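Local coordinates for lantibiotic dehydratase (Microbispora corallina, PDB 5EHK), which probably dehydrates serine and threonine residues of the NAI-107 precursor peptide, using glutamyl-tRNA as the source of the activating glutamate, at residues Pro724-Leu737 / Arg755-Asp767. Numbering follows the deposited sequence.
Sequences PRRVLAVSMDQRLL and RTPELIAQQVAGD
An antiparallel β-ladder joins strand 726-730, the first arm of the β-hairpin 726-739, to strand 760-763, reached through helix 743-755. Strand 760-763 also pairs antiparallel with strand 685-693 and so lies between it and the hairpin. Two hydrogen-bonded pairs, L728-Q762 and V730-I760, flank the non-hydrogen-bonded pair A729-A761. L728 and Q762 bond to each other in both directions, L728 N to Q762 O being 2.7 Å, and V730 and I760 do the same at slightly longer range.

On the face carrying L728, V730, I760 and Q762, the L728 and Q762 side chains run side by side, while V730 CG2 lies 4.0 Å from Q762 CD. On the alanine face, V727 CB meets A761 CB, and L759, its CG anti to the backbone N (chi1 -175°), brings CD1 to 3.9 Å from A729 CB. L759 also packs on helix 743-755.

At the hairpin turn the S731 hydroxyl accepts from D733 N in an ST turn and donates to Q734 OE1 from above the amide plane; Q734 NE2 lies beside L759 CD1. At the other end R726 and D767 form a salt bridge of charges alone, NH2 to OD1 3.4 Å, with guanidinium and carboxylate planes 74° apart: the oxygen lies well out of the guanidinium plane and no N-H points at it. A water bridges the same two residues, accepting from R726 N and NE and donating to D767 OD2 at 3.2 Å.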
loop_
_atom_site.group_PDB
_atom_site.type_symbol
_atom_site.label_atom_id
_atom_site.label_comp_id
_atom_site.label_asym_id
_atom_site.label_seq_id
_atom_site.Cartn_x
_atom_site.Cartn_y
_atom_site.Cartn_z
ATOM N N PRO A 724 -31.908 -2.142 -25.291
ATOM C CA PRO A 724 -32.334 -2.430 -26.661
ATOM C C PRO A 724 -32.503 -3.922 -26.933
ATOM O O PRO A 724 -32.093 -4.771 -26.141
ATOM C CB PRO A 724 -31.205 -1.835 -27.514
ATOM C CG PRO A 724 -30.071 -1.594 -26.567
ATOM C CD PRO A 724 -30.711 -1.294 -25.257
ATOM N N ARG A 725 -33.134 -4.238 -28.056
ATOM C CA ARG A 725 -33.375 -5.626 -28.406
ATOM C C ARG A 725 -32.047 -6.258 -28.830
ATOM O O ARG A 725 -31.774 -7.425 -28.536
ATOM C CB ARG A 725 -34.443 -5.698 -29.500
ATOM C CG ARG A 725 -34.854 -7.075 -29.955
ATOM C CD ARG A 725 -35.902 -6.943 -31.043
ATOM N NE ARG A 725 -35.364 -6.251 -32.218
ATOM C CZ ARG A 725 -34.752 -6.860 -33.231
ATOM N NH1 ARG A 725 -34.618 -8.174 -33.221
ATOM N NH2 ARG A 725 -34.278 -6.165 -34.253
ATOM N N ARG A 726 -31.207 -5.467 -29.493
ATOM C CA ARG A 726 -29.873 -5.937 -29.881
ATOM C C ARG A 726 -28.784 -5.359 -28.985
ATOM O O ARG A 726 -28.739 -4.141 -28.713
ATOM C CB ARG A 726 -29.568 -5.654 -31.356
ATOM C CG ARG A 726 -30.269 -6.585 -32.345
ATOM C CD ARG A 726 -30.352 -5.954 -33.730
ATOM N NE ARG A 726 -31.197 -4.763 -33.714
ATOM C CZ ARG A 726 -31.414 -3.969 -34.758
ATOM N NH1 ARG A 726 -30.819 -4.209 -35.920
ATOM N NH2 ARG A 726 -32.205 -2.917 -34.624
ATOM N N VAL A 727 -27.913 -6.250 -28.523
ATOM C CA VAL A 727 -26.817 -5.855 -27.661
ATOM C C VAL A 727 -25.545 -6.548 -28.108
ATOM O O VAL A 727 -25.579 -7.588 -28.757
ATOM C CB VAL A 727 -27.094 -6.166 -26.171
ATOM C CG1 VAL A 727 -28.247 -5.314 -25.650
ATOM C CG2 VAL A 727 -27.394 -7.626 -25.987
ATOM N N LEU A 728 -24.420 -5.927 -27.786
ATOM C CA LEU A 728 -23.134 -6.580 -27.885
ATOM C C LEU A 728 -22.817 -7.075 -26.477
ATOM O O LEU A 728 -22.810 -6.283 -25.518
ATOM C CB LEU A 728 -22.083 -5.574 -28.341
ATOM C CG LEU A 728 -20.724 -6.074 -28.841
ATOM C CD1 LEU A 728 -20.861 -7.022 -30.038
ATOM C CD2 LEU A 728 -19.824 -4.892 -29.184
ATOM N N ALA A 729 -22.609 -8.385 -26.344
ATOM C CA ALA A 729 -22.210 -8.982 -25.066
ATOM C C ALA A 729 -20.688 -9.031 -24.995
ATOM O O ALA A 729 -20.049 -9.763 -25.757
ATOM C CB ALA A 729 -22.809 -10.372 -24.897
ATOM N N VAL A 730 -20.115 -8.217 -24.113
ATOM C CA VAL A 730 -18.668 -8.022 -24.061
ATOM C C VAL A 730 -17.991 -8.587 -22.812
ATOM O O VAL A 730 -18.398 -8.304 -21.685
ATOM C CB VAL A 730 -18.299 -6.511 -24.164
ATOM C CG1 VAL A 730 -16.781 -6.320 -24.138
ATOM C CG2 VAL A 730 -18.880 -5.896 -25.432
ATOM N N SER A 731 -16.947 -9.377 -23.021
ATOM C CA SER A 731 -15.990 -9.671 -21.960
ATOM C C SER A 731 -14.568 -9.481 -22.487
ATOM O O SER A 731 -14.359 -8.817 -23.501
ATOM C CB SER A 731 -16.167 -11.079 -21.424
ATOM O OG SER A 731 -14.995 -11.837 -21.646
ATOM N N MET A 732 -13.587 -10.058 -21.804
ATOM C CA MET A 732 -12.217 -9.975 -22.279
ATOM C C MET A 732 -12.086 -10.845 -23.517
ATOM O O MET A 732 -11.446 -10.463 -24.496
ATOM C CB MET A 732 -11.240 -10.434 -21.204
ATOM C CG MET A 732 -9.772 -10.415 -21.634
ATOM S SD MET A 732 -8.659 -11.118 -20.392
ATOM C CE MET A 732 -9.262 -12.811 -20.333
ATOM N N ASP A 733 -12.714 -12.016 -23.469
ATOM C CA ASP A 733 -12.590 -13.002 -24.544
ATOM C C ASP A 733 -13.626 -12.922 -25.682
ATOM O O ASP A 733 -13.353 -13.405 -26.786
ATOM C CB ASP A 733 -12.520 -14.421 -23.969
ATOM C CG ASP A 733 -11.114 -14.797 -23.513
ATOM O OD1 ASP A 733 -10.171 -14.675 -24.332
ATOM O OD2 ASP A 733 -10.948 -15.190 -22.334
ATOM N N GLN A 734 -14.798 -12.326 -25.430
ATOM C CA GLN A 734 -15.849 -12.285 -26.462
ATOM C C GLN A 734 -16.467 -10.902 -26.716
ATOM O O GLN A 734 -16.743 -10.129 -25.798
ATOM C CB GLN A 734 -16.966 -13.305 -26.211
ATOM C CG GLN A 734 -17.910 -12.955 -25.083
ATOM C CD GLN A 734 -17.325 -13.249 -23.720
ATOM O OE1 GLN A 734 -16.170 -13.667 -23.600
ATOM N NE2 GLN A 734 -18.134 -13.056 -22.678
ATOM N N ARG A 735 -16.644 -10.615 -27.998
ATOM C CA ARG A 735 -17.612 -9.650 -28.456
ATOM C C ARG A 735 -18.721 -10.559 -28.961
ATOM O O ARG A 735 -18.457 -11.503 -29.711
ATOM C CB ARG A 735 -17.020 -8.847 -29.611
ATOM C CG ARG A 735 -15.885 -7.915 -29.211
ATOM C CD ARG A 735 -15.190 -7.364 -30.449
ATOM N NE ARG A 735 -14.146 -6.390 -30.117
ATOM C CZ ARG A 735 -12.920 -6.709 -29.698
ATOM N NH1 ARG A 735 -12.565 -7.979 -29.547
ATOM N NH2 ARG A 735 -12.043 -5.754 -29.424
ATOM N N LEU A 736 -19.956 -10.308 -28.549
ATOM C CA LEU A 736 -21.045 -11.194 -28.945
ATOM C C LEU A 736 -22.324 -10.443 -29.330
ATOM O O LEU A 736 -23.055 -9.945 -28.470
ATOM C CB LEU A 736 -21.303 -12.232 -27.862
ATOM C CG LEU A 736 -21.774 -13.592 -28.370
ATOM C CD1 LEU A 736 -20.920 -14.031 -29.547
ATOM C CD2 LEU A 736 -21.740 -14.637 -27.249
ATOM N N LEU A 737 -22.566 -10.351 -30.641
ATOM C CA LEU A 737 -23.744 -9.675 -31.182
ATOM C C LEU A 737 -24.947 -10.566 -30.988
ATOM O O LEU A 737 -25.060 -11.619 -31.618
ATOM C CB LEU A 737 -23.566 -9.428 -32.684
ATOM C CG LEU A 737 -24.137 -8.154 -33.316
ATOM C CD1 LEU A 737 -25.326 -7.642 -32.530
ATOM C CD2 LEU A 737 -23.074 -7.084 -33.413
ATOM N N ARG A 755 -21.337 -18.709 -17.493
ATOM C CA ARG A 755 -19.938 -18.952 -17.807
ATOM C C ARG A 755 -19.031 -17.739 -17.548
ATOM O O ARG A 755 -17.937 -17.888 -17.020
ATOM C CB ARG A 755 -19.821 -19.431 -19.255
ATOM C CG ARG A 755 -18.414 -19.514 -19.773
ATOM C CD ARG A 755 -18.382 -19.915 -21.236
ATOM N NE ARG A 755 -17.015 -19.887 -21.738
ATOM C CZ ARG A 755 -16.449 -18.824 -22.290
ATOM N NH1 ARG A 755 -17.144 -17.708 -22.439
ATOM N NH2 ARG A 755 -15.191 -18.884 -22.709
ATOM N N THR A 756 -19.481 -16.544 -17.917
ATOM C CA THR A 756 -18.665 -15.342 -17.737
ATOM C C THR A 756 -19.423 -14.270 -16.956
ATOM O O THR A 756 -20.013 -13.373 -17.557
ATOM C CB THR A 756 -18.264 -14.736 -19.103
ATOM O OG1 THR A 756 -18.019 -15.784 -20.049
ATOM C CG2 THR A 756 -17.021 -13.875 -18.972
ATOM N N PRO A 757 -19.370 -14.340 -15.613
ATOM C CA PRO A 757 -20.129 -13.535 -14.638
ATOM C C PRO A 757 -19.985 -12.015 -14.741
ATOM O O PRO A 757 -20.923 -11.303 -14.394
ATOM C CB PRO A 757 -19.551 -13.985 -13.292
ATOM C CG PRO A 757 -18.217 -14.528 -13.619
ATOM C CD PRO A 757 -18.383 -15.199 -14.945
ATOM N N GLU A 758 -18.842 -11.515 -15.186
ATOM C CA GLU A 758 -18.659 -10.069 -15.246
ATOM C C GLU A 758 -19.035 -9.500 -16.626
ATOM O O GLU A 758 -18.622 -8.401 -16.989
ATOM C CB GLU A 758 -17.222 -9.694 -14.854
ATOM C CG GLU A 758 -16.163 -10.021 -15.912
ATOM C CD GLU A 758 -16.022 -11.512 -16.189
ATOM O OE1 GLU A 758 -16.609 -12.334 -15.442
ATOM O OE2 GLU A 758 -15.329 -11.862 -17.171
ATOM N N LEU A 759 -19.856 -10.241 -17.366
ATOM C CA LEU A 759 -20.261 -9.865 -18.724
ATOM C C LEU A 759 -21.070 -8.575 -18.721
ATOM O O LEU A 759 -21.762 -8.259 -17.753
ATOM C CB LEU A 759 -21.077 -10.998 -19.359
ATOM C CG LEU A 759 -21.578 -11.008 -20.811
ATOM C CD1 LEU A 759 -20.464 -10.866 -21.811
ATOM C CD2 LEU A 759 -22.349 -12.305 -21.066
ATOM N N ILE A 760 -20.956 -7.810 -19.799
ATOM C CA ILE A 760 -21.744 -6.597 -19.934
ATOM C C ILE A 760 -22.483 -6.562 -21.270
ATOM O O ILE A 760 -22.334 -7.460 -22.102
ATOM C CB ILE A 760 -20.873 -5.349 -19.826
ATOM C CG1 ILE A 760 -19.839 -5.337 -20.947
ATOM C CG2 ILE A 760 -20.250 -5.288 -18.465
ATOM C CD1 ILE A 760 -19.100 -4.035 -21.085
ATOM N N ALA A 761 -23.311 -5.538 -21.449
ATOM C CA ALA A 761 -24.042 -5.362 -22.693
ATOM C C ALA A 761 -23.779 -3.983 -23.268
ATOM O O ALA A 761 -24.003 -2.972 -22.594
ATOM C CB ALA A 761 -25.509 -5.564 -22.465
ATOM N N GLN A 762 -23.315 -3.939 -24.515
ATOM C CA GLN A 762 -23.145 -2.663 -25.193
ATOM C C GLN A 762 -24.230 -2.432 -26.249
ATOM O O GLN A 762 -24.657 -3.356 -26.971
ATOM C CB GLN A 762 -21.774 -2.581 -25.848
ATOM C CG GLN A 762 -20.690 -1.939 -24.996
ATOM C CD GLN A 762 -19.323 -1.967 -25.685
ATOM O OE1 GLN A 762 -19.223 -1.989 -26.922
ATOM N NE2 GLN A 762 -18.262 -2.010 -24.880
ATOM N N GLN A 763 -24.684 -1.186 -26.323
ATOM C CA GLN A 763 -25.519 -0.778 -27.423
ATOM C C GLN A 763 -24.680 -0.812 -28.692
ATOM O O GLN A 763 -23.574 -0.263 -28.723
ATOM C CB GLN A 763 -26.102 0.611 -27.198
ATOM C CG GLN A 763 -27.062 1.023 -28.306
ATOM C CD GLN A 763 -27.851 2.279 -27.979
ATOM O OE1 GLN A 763 -27.325 3.234 -27.383
ATOM N NE2 GLN A 763 -29.122 2.294 -28.390
ATOM N N VAL A 764 -25.209 -1.490 -29.711
ATOM C CA VAL A 764 -24.574 -1.620 -31.017
ATOM C C VAL A 764 -24.382 -0.270 -31.713
ATOM O O VAL A 764 -25.264 0.591 -31.681
ATOM C CB VAL A 764 -25.413 -2.518 -31.911
ATOM C CG1 VAL A 764 -24.767 -2.688 -33.271
ATOM C CG2 VAL A 764 -25.615 -3.856 -31.243
ATOM N N ALA A 765 -23.230 -0.102 -32.357
ATOM C CA ALA A 765 -22.900 1.147 -33.016
ATOM C C ALA A 765 -23.938 1.451 -34.092
ATOM O O ALA A 765 -24.155 0.644 -34.999
ATOM C CB ALA A 765 -21.506 1.046 -33.641
ATOM N N GLY A 766 -24.596 2.601 -33.977
ATOM C CA GLY A 766 -25.549 3.012 -34.988
ATOM C C GLY A 766 -26.997 2.762 -34.610
ATOM O O GLY A 766 -27.909 3.337 -35.192
ATOM N N ASP A 767 -27.217 1.859 -33.668
ATOM C CA ASP A 767 -28.571 1.516 -33.255
ATOM C C ASP A 767 -29.301 2.710 -32.642
ATOM O O ASP A 767 -30.480 2.921 -32.913
ATOM C CB ASP A 767 -28.541 0.350 -32.261
ATOM C CG ASP A 767 -29.890 -0.320 -32.097
ATOM O OD1 ASP A 767 -30.687 -0.315 -33.056
ATOM O OD2 ASP A 767 -30.156 -0.855 -31.000
HETATM O O HOH W 1 -31.891 -3.505 -31.406
#